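Local coordinates for putidaredoxin reductase (Pseudomonas putida, PDB 1Q1R), which binds FAD and probably passes electrons from NADH to putidaredoxin, the iron-sulfur protein that in turn reduces cytochrome P450cam, at residues A[216-221]-A[226-231]; A[22-27]-A[71-76]; A[351-356]-A[377-382]. One frame throughout, in Å; residues are numbered along the deposited sequence.

Contact 1. Residues A[216-221]-A[226-231]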
loop_
_atom_site.group_PDB
_atom_site.type_symbol
_atom_site.label_atom_id
_atom_site.label_comp_id
_atom_site.label_asym_id
_atom_site.label_seq_id
_atom_site.Cartn_x
_atom_site.Cartn_y
_atom_site.Cartn_z
ATOM N N GLY A 216 -13.018 18.199 15.700
ATOM C CA GLY A 216 -11.989 18.612 16.637
ATOM C C GLY A 216 -11.709 17.648 17.772
ATOM O O GLY A 216 -12.192 16.512 17.778
ATOM N N PHE A 217 -10.933 18.107 18.750
ATOM C CA PHE A 217 -10.577 17.260 19.883
ATOM C C PHE A 217 -10.532 18.019 21.202
ATOM O O PHE A 217 -10.404 19.243 21.228
ATOM C CB PHE A 217 -9.189 16.629 19.673
ATOM C CG PHE A 217 -9.013 15.946 18.347
ATOM C CD1 PHE A 217 -8.700 16.676 17.207
ATOM C CD2 PHE A 217 -9.157 14.568 18.240
ATOM C CE1 PHE A 217 -8.533 16.041 15.975
ATOM C CE2 PHE A 217 -8.994 13.924 17.019
ATOM C CZ PHE A 217 -8.681 14.664 15.882
ATOM N N GLU A 218 -10.642 17.273 22.295
ATOM C CA GLU A 218 -10.527 17.846 23.628
ATOM C C GLU A 218 -9.188 17.285 24.092
ATOM O O GLU A 218 -8.839 16.153 23.740
ATOM C CB GLU A 218 -11.652 17.363 24.542
ATOM C CG GLU A 218 -13.033 17.754 24.052
ATOM C CD GLU A 218 -14.139 17.360 25.007
ATOM O OE1 GLU A 218 -14.013 16.321 25.686
ATOM O OE2 GLU A 218 -15.153 18.087 25.063
ATOM N N MET A 219 -8.430 18.069 24.849
ATOM C CA MET A 219 -7.125 17.623 25.321
ATOM C C MET A 219 -6.842 17.973 26.767
ATOM O O MET A 219 -7.412 18.918 27.301
ATOM C CB MET A 219 -6.030 18.229 24.457
ATOM C CG MET A 219 -6.044 17.737 23.039
ATOM S SD MET A 219 -4.621 18.384 22.218
ATOM C CE MET A 219 -3.333 17.339 22.929
ATOM N N SER A 220 -5.949 17.206 27.391
ATOM C CA SER A 220 -5.566 17.442 28.779
ATOM C C SER A 220 -4.474 18.508 28.794
ATOM O O SER A 220 -3.551 18.475 27.984
ATOM C CB SER A 220 -5.051 16.147 29.424
ATOM O OG SER A 220 -3.956 15.616 28.693
ATOM N N THR A 221 -4.589 19.454 29.717
ATOM C CA THR A 221 -3.633 20.548 29.823
ATOM C C THR A 221 -2.244 20.129 30.309
ATOM O O THR A 221 -1.232 20.581 29.777
ATOM C CB THR A 221 -4.178 21.656 30.762
ATOM O OG1 THR A 221 -3.286 22.776 30.753
ATOM C CG2 THR A 221 -4.316 21.128 32.189
ATOM N N VAL A 226 -4.746 13.689 23.949
ATOM C CA VAL A 226 -6.128 13.762 23.497
ATOM C C VAL A 226 -6.980 13.001 24.506
ATOM O O VAL A 226 -6.583 11.935 24.980
ATOM C CB VAL A 226 -6.301 13.105 22.105
ATOM C CG1 VAL A 226 -7.793 13.007 21.749
ATOM C CG2 VAL A 226 -5.552 13.915 21.051
ATOM N N THR A 227 -8.135 13.560 24.854
ATOM C CA THR A 227 -9.037 12.905 25.787
ATOM C C THR A 227 -10.365 12.602 25.110
ATOM O O THR A 227 -11.160 11.815 25.621
ATOM C CB THR A 227 -9.307 13.774 27.038
ATOM O OG1 THR A 227 -9.783 15.061 26.631
ATOM C CG2 THR A 227 -8.034 13.937 27.859
ATOM N N ALA A 228 -10.615 13.228 23.961
ATOM C CA ALA A 228 -11.864 12.983 23.250
ATOM C C ALA A 228 -11.864 13.487 21.811
ATOM O O ALA A 228 -11.182 14.452 21.472
ATOM C CB ALA A 228 -13.033 13.605 24.021
ATOM N N VAL A 229 -12.638 12.813 20.968
ATOM C CA VAL A 229 -12.762 13.179 19.560
ATOM C C VAL A 229 -14.182 13.720 19.388
ATOM O O VAL A 229 -15.144 13.080 19.811
ATOM C CB VAL A 229 -12.580 11.941 18.642
ATOM C CG1 VAL A 229 -12.619 12.363 17.174
ATOM C CG2 VAL A 229 -11.264 11.240 18.964
ATOM N N LEU A 230 -14.316 14.897 18.786
ATOM C CA LEU A 230 -15.641 15.480 18.589
ATOM C C LEU A 230 -16.071 15.375 17.136
ATOM O O LEU A 230 -15.294 15.657 16.229
ATOM C CB LEU A 230 -15.669 16.961 19.003
ATOM C CG LEU A 230 -15.277 17.393 20.420
ATOM C CD1 LEU A 230 -15.571 16.289 21.427
ATOM C CD2 LEU A 230 -13.804 17.727 20.437
ATOM N N CYS A 231 -17.314 14.972 16.921
ATOM C CA CYS A 231 -17.842 14.848 15.569
ATOM C C CYS A 231 -18.652 16.080 15.211
ATOM O O CYS A 231 -19.212 16.741 16.083
ATOM C CB CYS A 231 -18.722 13.609 15.459
ATOM S SG CYS A 231 -17.858 12.093 15.894
#
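Gly216 with Leu230, and Glu218 with Ala228, are joined through their backbones as antiparallel hydrogen-bonded pairs. Leu230 N donates to Gly216 O at 2.9 Å with the hydrogen almost in line, while the return bond from Gly216 N to Leu230 O is weak. Glu218 N gives its hydrogen to Ala228 O at 3.0 Å. The carbonyl of Glu218 then serves two amides: Thr227 N approaches it at 2.9 Å along a nearly straight N-H (179°), and Ala228 N adds a weak bond. Thr227 OG1, set by chi1 of 55° between its own backbone N and carbonyl carbon, makes a further weak bond to this oxygen.

With Thr227 and Ala228 both opposite Glu218, this is a classic beta bulge in an antiparallel hairpin; the extra residue shifts the register by one, so that Met219 pairs with Val226. Strand 226-231 is the middle member of a three-stranded sheet, with strand 236-238 on its other flank.

Apolar packing lies on the face carrying Phe217, Met219, Val226 and Val229. Phe217 runs alongside Val229, its CE2 meeting Val229 CG1 at 3.9 Å, and its CD2 lies 4.1 Å from Val226 CG1. Ala228 O comes to the edge of the ring, and also receives a CA-H...O contact from Phe217. Helix 123-126 covers part of this face, Val124 touching both Phe217 and Met219.

On the other face Leu230 fills the place beside side-chain-less Gly216, where CD2 presses within 3.3 Å of Phe217 CA. The extended Glu218 crosses Leu230 at roughly a right angle, CG lying 3.7 Å from Leu230 CD2. The Glu218 carboxylate comes up to Ala228 CB with OE1, which also forms a salt bridge with Arg236 of the third strand.

Contact 2. Residues A[22-27]-A[71-76]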
loop_
_atom_site.group_PDB
_atom_site.type_symbol
_atom_site.label_atom_id
_atom_site.label_comp_id
_atom_site.label_asym_id
_atom_site.label_seq_id
_atom_site.Cartn_x
_atom_site.Cartn_y
_atom_site.Cartn_z
ATOM N N GLY A 22 17.874 -6.383 -6.382
ATOM C CA GLY A 22 17.504 -6.951 -7.665
ATOM C C GLY A 22 18.607 -6.651 -8.660
ATOM O O GLY A 22 19.007 -7.503 -9.455
ATOM N N LEU A 23 19.101 -5.422 -8.598
ATOM C CA LEU A 23 20.171 -4.953 -9.463
ATOM C C LEU A 23 21.392 -5.861 -9.336
ATOM O O LEU A 23 21.905 -6.374 -10.328
ATOM C CB LEU A 23 20.540 -3.524 -9.068
ATOM C CG LEU A 23 20.579 -2.426 -10.130
ATOM C CD1 LEU A 23 19.489 -2.626 -11.161
ATOM C CD2 LEU A 23 20.423 -1.081 -9.434
ATOM N N ARG A 24 21.845 -6.067 -8.104
ATOM C CA ARG A 24 23.010 -6.904 -7.851
ATOM C C ARG A 24 22.738 -8.375 -8.151
ATOM O O ARG A 24 23.667 -9.173 -8.281
ATOM C CB ARG A 24 23.460 -6.754 -6.394
ATOM C CG ARG A 24 24.845 -7.306 -6.132
ATOM C CD ARG A 24 25.899 -6.474 -6.848
ATOM N NE ARG A 24 26.205 -5.241 -6.130
ATOM C CZ ARG A 24 26.883 -4.222 -6.649
ATOM N NH1 ARG A 24 27.321 -4.280 -7.899
ATOM N NH2 ARG A 24 27.140 -3.152 -5.912
ATOM N N ALA A 25 21.463 -8.732 -8.262
ATOM C CA ALA A 25 21.086 -10.110 -8.547
ATOM C C ALA A 25 21.042 -10.364 -10.050
ATOM O O ALA A 25 21.238 -11.492 -10.504
ATOM C CB ALA A 25 19.729 -10.416 -7.927
ATOM N N SER A 26 20.786 -9.309 -10.817
ATOM C CA SER A 26 20.709 -9.415 -12.267
ATOM C C SER A 26 22.054 -9.199 -12.959
ATOM O O SER A 26 22.113 -9.071 -14.180
ATOM C CB SER A 26 19.683 -8.422 -12.811
ATOM O OG SER A 26 18.380 -8.754 -12.365
ATOM N N GLY A 27 23.129 -9.144 -12.175
ATOM C CA GLY A 27 24.450 -8.977 -12.754
ATOM C C GLY A 27 25.047 -7.582 -12.784
ATOM O O GLY A 27 25.997 -7.337 -13.527
ATOM N N ALA A 71 26.318 -5.500 3.168
ATOM C CA ALA A 71 27.769 -5.564 3.047
ATOM C C ALA A 71 28.179 -6.625 2.029
ATOM O O ALA A 71 28.987 -6.362 1.133
ATOM C CB ALA A 71 28.395 -5.871 4.410
ATOM N N ALA A 72 27.612 -7.818 2.173
ATOM C CA ALA A 72 27.911 -8.937 1.284
ATOM C C ALA A 72 27.615 -8.640 -0.184
ATOM O O ALA A 72 28.423 -8.948 -1.054
ATOM C CB ALA A 72 27.136 -10.175 1.730
ATOM N N GLN A 73 26.455 -8.053 -0.460
ATOM C CA GLN A 73 26.079 -7.726 -1.831
ATOM C C GLN A 73 26.672 -6.393 -2.262
ATOM O O GLN A 73 26.373 -5.882 -3.343
ATOM C CB GLN A 73 24.555 -7.689 -1.971
ATOM C CG GLN A 73 23.901 -9.054 -1.855
ATOM C CD GLN A 73 24.454 -10.039 -2.866
ATOM O OE1 GLN A 73 24.400 -9.803 -4.076
ATOM N NE2 GLN A 73 24.993 -11.148 -2.375
ATOM N N ASN A 74 27.515 -5.835 -1.403
ATOM C CA ASN A 74 28.174 -4.568 -1.673
ATOM C C ASN A 74 27.188 -3.454 -2.028
ATOM O O ASN A 74 27.332 -2.778 -3.050
ATOM C CB ASN A 74 29.195 -4.745 -2.801
ATOM C CG ASN A 74 30.401 -3.842 -2.637
ATOM O OD1 ASN A 74 30.293 -2.614 -2.701
ATOM N ND2 ASN A 74 31.561 -4.450 -2.413
ATOM N N ILE A 75 26.179 -3.280 -1.181
ATOM C CA ILE A 75 25.189 -2.230 -1.375
ATOM C C ILE A 75 25.392 -1.246 -0.231
ATOM O O ILE A 75 25.253 -1.605 0.938
ATOM C CB ILE A 75 23.743 -2.779 -1.331
ATOM C CG1 ILE A 75 23.502 -3.698 -2.534
ATOM C CG2 ILE A 75 22.743 -1.623 -1.329
ATOM C CD1 ILE A 75 22.098 -4.271 -2.605
ATOM N N GLN A 76 25.742 -0.011 -0.570
ATOM C CA GLN A 76 25.979 1.008 0.441
ATOM C C GLN A 76 24.664 1.593 0.935
ATOM O O GLN A 76 23.887 2.147 0.159
ATOM C CB GLN A 76 26.868 2.112 -0.134
ATOM C CG GLN A 76 28.153 1.584 -0.759
ATOM C CD GLN A 76 28.977 2.679 -1.405
ATOM O OE1 GLN A 76 29.454 3.593 -0.730
ATOM N NE2 GLN A 76 29.146 2.594 -2.721
#
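Arg24 reaches from the last turn of helix 14-25 to two successive backbone carbonyls, those of Gln73 and Asn74. Arg24 NE donates to Gln73 O at 2.9 Å, nearly in line with the carbonyl bond, although the N-H itself is bent (138°). Arg24 NH2 donates to Asn74 O at 2.9 Å and meets that carbonyl from above its plane. Both oxygens lie at the edge of the guanidinium, each somewhat tilted from its plane. The remaining terminal nitrogen, NH1, turns back to its own side of the contact, where Gly30 O and Trp28 O accept from it. Carbonyls from two parts of the chain thus hold the group and restrict its rotation.

The side chain gets there by curling: CG stands opposite the backbone N (chi1 -166°), and the next two torsions both bend the chain. Gln73 slides past it in the opposite direction, with its OE1 3.3 Å from Arg24 CG, a contact with a methylene and not a polar bond. The positive charge would be expected to suit carbonyls at a helix's C-terminal end.

Within 71-76, Asn74 N is satisfied by Ala71 O at 3.0 Å. Asn74, with positive phi, is the C-prime residue of a Schellman motif, which closes helix 67-72 just before strand 75-78, an outermost strand of the Rossmann-type parallel sheet.

Contact 3. Residues A[351-356]-A[377-382]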
loop_
_atom_site.group_PDB
_atom_site.type_symbol
_atom_site.label_atom_id
_atom_site.label_comp_id
_atom_site.label_asym_id
_atom_site.label_seq_id
_atom_site.Cartn_x
_atom_site.Cartn_y
_atom_site.Cartn_z
ATOM N N ILE A 351 -20.847 -9.742 -9.439
ATOM C CA ILE A 351 -21.428 -11.070 -9.369
ATOM C C ILE A 351 -20.765 -11.733 -8.174
ATOM O O ILE A 351 -19.539 -11.841 -8.113
ATOM C CB ILE A 351 -21.145 -11.889 -10.651
ATOM C CG1 ILE A 351 -21.820 -11.217 -11.851
ATOM C CG2 ILE A 351 -21.649 -13.317 -10.477
ATOM C CD1 ILE A 351 -21.615 -11.934 -13.161
ATOM N N VAL A 352 -21.577 -12.148 -7.213
ATOM C CA VAL A 352 -21.059 -12.788 -6.019
ATOM C C VAL A 352 -21.096 -14.299 -6.176
ATOM O O VAL A 352 -22.130 -14.874 -6.511
ATOM C CB VAL A 352 -21.886 -12.394 -4.777
ATOM C CG1 VAL A 352 -21.321 -13.074 -3.533
ATOM C CG2 VAL A 352 -21.893 -10.880 -4.621
ATOM N N ARG A 353 -19.953 -14.934 -5.946
ATOM C CA ARG A 353 -19.842 -16.378 -6.039
ATOM C C ARG A 353 -19.681 -16.872 -4.608
ATOM O O ARG A 353 -18.606 -16.760 -4.017
ATOM C CB ARG A 353 -18.623 -16.758 -6.887
ATOM C CG ARG A 353 -18.441 -18.255 -7.087
ATOM C CD ARG A 353 -17.139 -18.544 -7.824
ATOM N NE ARG A 353 -16.905 -19.974 -7.975
ATOM C CZ ARG A 353 -17.444 -20.730 -8.930
ATOM N NH1 ARG A 353 -18.252 -20.188 -9.833
ATOM N NH2 ARG A 353 -17.180 -22.028 -8.975
ATOM N N GLY A 354 -20.762 -17.411 -4.056
ATOM C CA GLY A 354 -20.751 -17.884 -2.684
ATOM C C GLY A 354 -21.657 -16.970 -1.880
ATOM O O GLY A 354 -22.230 -16.035 -2.434
ATOM N N SER A 355 -21.793 -17.217 -0.584
ATOM C CA SER A 355 -22.659 -16.386 0.243
ATOM C C SER A 355 -21.899 -15.306 1.013
ATOM O O SER A 355 -20.838 -15.566 1.583
ATOM C CB SER A 355 -23.435 -17.259 1.233
ATOM O OG SER A 355 -24.221 -16.457 2.099
ATOM N N LEU A 356 -22.458 -14.099 1.018
ATOM C CA LEU A 356 -21.870 -12.961 1.718
ATOM C C LEU A 356 -22.130 -13.054 3.223
ATOM O O LEU A 356 -21.677 -12.206 3.990
ATOM C CB LEU A 356 -22.457 -11.648 1.188
ATOM C CG LEU A 356 -22.147 -11.256 -0.258
ATOM C CD1 LEU A 356 -22.996 -10.057 -0.655
ATOM C CD2 LEU A 356 -20.667 -10.943 -0.403
ATOM N N VAL A 377 -12.418 -13.782 -0.555
ATOM C CA VAL A 377 -12.401 -13.884 0.900
ATOM C C VAL A 377 -12.247 -15.353 1.272
ATOM O O VAL A 377 -13.185 -16.143 1.135
ATOM C CB VAL A 377 -13.704 -13.325 1.502
ATOM C CG1 VAL A 377 -13.743 -13.581 2.997
ATOM C CG2 VAL A 377 -13.802 -11.834 1.208
ATOM N N ASN A 378 -11.055 -15.706 1.745
ATOM C CA ASN A 378 -10.725 -17.080 2.113
ATOM C C ASN A 378 -10.848 -18.020 0.917
ATOM O O ASN A 378 -11.270 -19.164 1.058
ATOM C CB ASN A 378 -11.609 -17.585 3.262
ATOM C CG ASN A 378 -11.202 -17.009 4.615
ATOM O OD1 ASN A 378 -10.022 -16.731 4.859
ATOM N ND2 ASN A 378 -12.173 -16.848 5.504
ATOM N N ARG A 379 -10.475 -17.530 -0.261
ATOM C CA ARG A 379 -10.517 -18.342 -1.475
ATOM C C ARG A 379 -9.243 -18.157 -2.295
ATOM O O ARG A 379 -9.248 -17.545 -3.364
ATOM C CB ARG A 379 -11.750 -17.988 -2.305
ATOM C CG ARG A 379 -13.035 -18.420 -1.632
ATOM C CD ARG A 379 -14.153 -18.604 -2.628
ATOM N NE ARG A 379 -15.346 -19.127 -1.978
ATOM C CZ ARG A 379 -16.463 -19.465 -2.615
ATOM N NH1 ARG A 379 -16.550 -19.337 -3.937
ATOM N NH2 ARG A 379 -17.495 -19.927 -1.923
ATOM N N PRO A 380 -8.126 -18.705 -1.796
ATOM C CA PRO A 380 -6.819 -18.617 -2.449
ATOM C C PRO A 380 -6.761 -19.200 -3.861
ATOM O O PRO A 380 -6.068 -18.665 -4.725
ATOM C CB PRO A 380 -5.899 -19.344 -1.466
ATOM C CG PRO A 380 -6.804 -20.351 -0.828
ATOM C CD PRO A 380 -8.051 -19.540 -0.581
ATOM N N VAL A 381 -7.485 -20.289 -4.099
ATOM C CA VAL A 381 -7.472 -20.899 -5.422
ATOM C C VAL A 381 -8.216 -20.038 -6.435
ATOM O O VAL A 381 -7.700 -19.769 -7.526
ATOM C CB VAL A 381 -8.087 -22.315 -5.402
ATOM C CG1 VAL A 381 -8.063 -22.909 -6.806
ATOM C CG2 VAL A 381 -7.303 -23.203 -4.440
ATOM N N GLU A 382 -9.421 -19.598 -6.086
ATOM C CA GLU A 382 -10.172 -18.760 -7.009
ATOM C C GLU A 382 -9.431 -17.441 -7.217
ATOM O O GLU A 382 -9.588 -16.787 -8.247
ATOM C CB GLU A 382 -11.598 -18.514 -6.496
ATOM C CG GLU A 382 -12.394 -19.805 -6.280
ATOM C CD GLU A 382 -13.903 -19.599 -6.272
ATOM O OE1 GLU A 382 -14.370 -18.530 -5.818
ATOM O OE2 GLU A 382 -14.627 -20.523 -6.708
HETATM O O HOH W 1 -14.380 -22.672 -8.167
#
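A salt-bridge network of Arg353, Glu382 and Arg379 joins the end of an edge strand to the first turn of a helix in the reductase C-terminal region. Arg353, fully extended from CG to NE, brings NE to Glu382 OE2 at 2.7 Å, on the syn side of that oxygen, though tilted from the carboxylate plane. A water bridges the same pair, accepting from Arg353 NH2 and donating to Glu382 OE2. The other oxygen, OE1, takes a hydrogen from Arg379 NH1 at 3.0 Å; it lies in the guanidinium plane but is approached from above the carboxylate, and Ser362 OG also bonds to it. One carboxylate therefore serves two arginines whose planes stand 80° apart. An alanine at Glu382 is likely to leave Arg353 NE and Arg379 NH1, 4.1 Å apart, without the negative charge they share.

Arg379 lays a guanidinium face against Arg353 O. Arg379, the N-cap residue of helix 380-391, also pairs with Asp360 and Glu404, and Arg353 NH1 and NH2 reach Leu401 O and Val406 O. The network thus spans strand 349-353, neighbouring strand 360-367, helix 380-391 and the end of helix 398-401 with the chain after it.

In the fold
From the N terminus, contact 2 comes first, closing a loop with 43 residues between its segments; it ties the end of helix 14-25 to the link between helix 67-72 and strand 75-78, at one edge of the parallel sheet of the FAD-binding part. Contact 1 follows as a local hairpin with four intervening residues, in a small antiparallel sheet beyond the second Rossmann-type sheet, which probably belongs to the NADH domain. Contact 3 closes last, with 20 residues between its segments, tying strand 349-353 to the start of helix 380-391 in the C-terminal region. The three stand in series, neither nesting nor crossing. Contacts 1 and 2 lie on opposite sides of the chain's centre.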